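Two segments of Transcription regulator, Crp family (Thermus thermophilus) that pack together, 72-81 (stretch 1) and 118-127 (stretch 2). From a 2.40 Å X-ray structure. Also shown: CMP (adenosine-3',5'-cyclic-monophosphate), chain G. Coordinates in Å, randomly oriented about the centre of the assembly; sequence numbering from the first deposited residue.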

# COMPACT_ATOMS: atom_id res chain seq x y z
N GLU B 72 -14.13 -8.00 14.87
CA GLU B 72 -12.97 -7.79 14.02
C GLU B 72 -11.78 -8.63 14.46
O GLU B 72 -11.67 -9.00 15.63
CB GLU B 72 -12.62 -6.30 13.96
CG GLU B 72 -13.50 -5.50 12.99
CD GLU B 72 -13.24 -4.00 13.04
OE1 GLU B 72 -13.60 -3.37 14.07
OE2 GLU B 72 -12.69 -3.45 12.06
N LEU B 73 -10.89 -8.92 13.52
CA LEU B 73 -9.81 -9.87 13.71
C LEU B 73 -8.42 -9.24 13.65
O LEU B 73 -8.19 -8.31 12.87
CB LEU B 73 -9.93 -10.95 12.63
CG LEU B 73 -8.91 -12.07 12.53
CD1 LEU B 73 -9.61 -13.33 12.06
CD2 LEU B 73 -7.81 -11.72 11.55
N PHE B 74 -7.49 -9.74 14.47
CA PHE B 74 -6.07 -9.36 14.36
C PHE B 74 -5.11 -10.45 14.85
O PHE B 74 -5.51 -11.35 15.59
CB PHE B 74 -5.79 -8.05 15.11
CG PHE B 74 -6.02 -8.13 16.60
CD1 PHE B 74 -7.31 -8.02 17.12
CD2 PHE B 74 -4.96 -8.30 17.48
CE1 PHE B 74 -7.53 -8.08 18.49
CE2 PHE B 74 -5.17 -8.36 18.85
CZ PHE B 74 -6.46 -8.24 19.36
N GLY B 75 -3.85 -10.35 14.43
CA GLY B 75 -2.81 -11.26 14.86
C GLY B 75 -2.74 -12.55 14.05
O GLY B 75 -2.19 -13.57 14.50
N GLU B 76 -3.28 -12.50 12.84
CA GLU B 76 -3.36 -13.70 12.00
C GLU B 76 -2.04 -14.01 11.27
O GLU B 76 -1.82 -15.12 10.82
CB GLU B 76 -4.53 -13.59 11.02
CG GLU B 76 -4.32 -12.62 9.85
CD GLU B 76 -4.28 -11.13 10.26
OE1 GLU B 76 -4.86 -10.75 11.31
OE2 GLU B 76 -3.68 -10.33 9.51
N MET B 77 -1.16 -13.03 11.17
CA MET B 77 0.07 -13.22 10.41
C MET B 77 1.07 -14.14 11.14
O MET B 77 1.57 -15.09 10.55
CB MET B 77 0.68 -11.88 10.01
CG MET B 77 -0.22 -11.10 9.04
SD MET B 77 0.01 -9.28 8.91
CE MET B 77 1.73 -9.13 8.45
N SER B 78 1.33 -13.86 12.42
CA SER B 78 2.21 -14.72 13.20
C SER B 78 1.60 -16.11 13.35
O SER B 78 2.31 -17.11 13.34
CB SER B 78 2.50 -14.10 14.57
OG SER B 78 3.17 -12.86 14.43
N LEU B 79 0.27 -16.15 13.44
CA LEU B 79 -0.44 -17.42 13.44
C LEU B 79 -0.14 -18.26 12.19
O LEU B 79 0.04 -19.47 12.25
CB LEU B 79 -1.95 -17.21 13.56
CG LEU B 79 -2.69 -18.55 13.50
CD1 LEU B 79 -3.37 -18.88 14.83
CD2 LEU B 79 -3.68 -18.61 12.34
N LEU B 80 -0.09 -17.58 11.05
CA LEU B 80 0.06 -18.24 9.76
C LEU B 80 1.50 -18.61 9.43
O LEU B 80 1.76 -19.74 9.04
CB LEU B 80 -0.54 -17.37 8.66
CG LEU B 80 -2.06 -17.31 8.64
CD1 LEU B 80 -2.53 -16.13 7.81
CD2 LEU B 80 -2.64 -18.64 8.11
N ASP B 81 2.42 -17.67 9.60
CA ASP B 81 3.81 -17.86 9.14
C ASP B 81 4.84 -18.06 10.25
O ASP B 81 6.02 -18.29 9.97
CB ASP B 81 4.24 -16.71 8.20
CG ASP B 81 4.19 -15.34 8.87
OD1 ASP B 81 4.22 -15.28 10.13
OD2 ASP B 81 4.12 -14.32 8.13
N ASN B 118 -11.33 -17.53 4.29
CA ASN B 118 -11.77 -16.24 4.80
C ASN B 118 -10.63 -15.40 5.32
O ASN B 118 -10.66 -14.17 5.19
CB ASN B 118 -12.89 -16.38 5.83
CG ASN B 118 -14.24 -16.62 5.20
OD1 ASN B 118 -14.48 -16.26 4.05
ND2 ASN B 118 -15.13 -17.26 5.94
N LEU B 119 -9.61 -16.03 5.90
CA LEU B 119 -8.41 -15.31 6.32
C LEU B 119 -7.69 -14.76 5.09
O LEU B 119 -7.30 -13.59 5.06
CB LEU B 119 -7.45 -16.19 7.11
CG LEU B 119 -7.75 -16.53 8.58
CD1 LEU B 119 -6.85 -17.67 9.05
CD2 LEU B 119 -7.56 -15.33 9.47
N ALA B 120 -7.52 -15.61 4.08
CA ALA B 120 -6.91 -15.20 2.83
C ALA B 120 -7.58 -13.94 2.26
O ALA B 120 -6.90 -12.97 1.91
CB ALA B 120 -6.92 -16.36 1.79
N ALA B 121 -8.92 -13.96 2.21
CA ALA B 121 -9.73 -12.87 1.66
C ALA B 121 -9.56 -11.57 2.45
O ALA B 121 -9.51 -10.47 1.87
CB ALA B 121 -11.20 -13.28 1.61
N LEU B 122 -9.47 -11.70 3.77
CA LEU B 122 -9.29 -10.56 4.65
C LEU B 122 -7.94 -9.89 4.42
O LEU B 122 -7.84 -8.67 4.36
CB LEU B 122 -9.46 -10.97 6.12
CG LEU B 122 -10.94 -11.02 6.48
CD1 LEU B 122 -11.18 -11.57 7.90
CD2 LEU B 122 -11.56 -9.62 6.32
N LEU B 123 -6.90 -10.72 4.33
CA LEU B 123 -5.57 -10.24 3.99
C LEU B 123 -5.55 -9.60 2.58
O LEU B 123 -4.84 -8.62 2.33
CB LEU B 123 -4.56 -11.39 4.06
CG LEU B 123 -4.25 -11.84 5.49
CD1 LEU B 123 -3.37 -13.09 5.48
CD2 LEU B 123 -3.61 -10.72 6.31
N ALA B 124 -6.34 -10.16 1.67
CA ALA B 124 -6.43 -9.58 0.34
C ALA B 124 -7.07 -8.21 0.43
O ALA B 124 -6.60 -7.28 -0.20
CB ALA B 124 -7.18 -10.51 -0.61
N ARG B 125 -8.13 -8.08 1.23
CA ARG B 125 -8.80 -6.81 1.46
C ARG B 125 -7.84 -5.76 2.03
O ARG B 125 -7.89 -4.59 1.65
CB ARG B 125 -10.01 -7.02 2.40
CG ARG B 125 -10.77 -5.75 2.86
CD ARG B 125 -11.54 -5.07 1.71
NE ARG B 125 -11.79 -5.99 0.60
CZ ARG B 125 -11.59 -5.70 -0.69
NH1 ARG B 125 -11.15 -4.50 -1.06
NH2 ARG B 125 -11.84 -6.63 -1.61
N ARG B 126 -6.95 -6.20 2.91
CA ARG B 126 -5.98 -5.32 3.56
C ARG B 126 -4.88 -4.88 2.61
O ARG B 126 -4.39 -3.76 2.68
CB ARG B 126 -5.37 -6.00 4.79
CG ARG B 126 -6.17 -5.81 6.07
CD ARG B 126 -5.85 -6.89 7.09
NE ARG B 126 -6.70 -6.80 8.28
CZ ARG B 126 -6.61 -7.60 9.34
NH1 ARG B 126 -5.70 -8.56 9.35
NH2 ARG B 126 -7.43 -7.44 10.38
N LEU B 127 -4.48 -5.77 1.71
CA LEU B 127 -3.46 -5.44 0.72
C LEU B 127 -3.98 -4.44 -0.32
O LEU B 127 -3.21 -3.67 -0.88
CB LEU B 127 -2.92 -6.71 0.04
CG LEU B 127 -1.85 -7.55 0.76
CD1 LEU B 127 -1.89 -8.97 0.25
CD2 LEU B 127 -0.46 -6.98 0.58
P CMP G . 0.35 -10.19 13.44
O1P CMP G . 0.26 -11.56 14.05
O2P CMP G . 1.45 -9.90 12.44
O5' CMP G . 0.36 -9.07 14.60
C5' CMP G . -0.08 -7.73 14.34
C4' CMP G . -1.31 -7.78 13.51
O4' CMP G . -1.68 -6.49 12.98
C3' CMP G . -1.19 -8.61 12.27
O3' CMP G . -1.02 -9.98 12.56
C2' CMP G . -2.46 -8.22 11.53
O2' CMP G . -3.60 -8.81 12.14
C1' CMP G . -2.49 -6.71 11.83
N9 CMP G . -1.95 -5.93 10.72
C8 CMP G . -0.70 -5.98 10.22
N7 CMP G . -0.60 -5.13 9.16
C5 CMP G . -1.79 -4.54 8.98
C6 CMP G . -2.37 -3.52 8.06
N6 CMP G . -1.61 -2.97 7.07
N1 CMP G . -3.68 -3.19 8.23
C2 CMP G . -4.44 -3.74 9.19
N3 CMP G . -3.97 -4.65 10.08
C4 CMP G . -2.69 -5.08 10.01

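Stretch 1 runs from a short strand, Leu73 and Phe74, through Gly75 into a short helix, and packs against the continuous helix of stretch 2. The two helix axes approach to 12.0 Å with an angle of 127° between their directions, a spacing wide enough to be filled by side chains. The backbones come nearest at Glu76 and Leu119, whose CA atoms lie 7.8 Å apart.

Leucines supply most of the apolar contact. Leu119 CD2 meets Leu73 CD1 at 3.9 Å, while Leu80 CD1 reaches Leu123 CD1, also at 3.9 Å. Met77 adds a looser contact, its CG 4.4 Å from Leu123 CD2.

The polar contacts centre on Arg126, whose extended side chain carries its guanidinium back to stretch 1. Its NH2 donates a hydrogen bond to the carbonyl Leu73 O (2.7 Å), and its NH1 forms a salt bridge with Glu76 OE2 (2.7 Å). Both acceptors lie at the guanidinium edge, near its plane, where the N-H groups point; N3 of the cyclic AMP lies over one face.

The ligand extends this network. Its O2' donates a very short hydrogen bond to Glu76 OE1 (2.5 Å) and accepts one from Gly75 N (2.8 Å), so the Glu76 carboxylate links the nucleotide ribose to Arg126. Ser78 N binds the phosphate oxygen O1P at 3.0 Å.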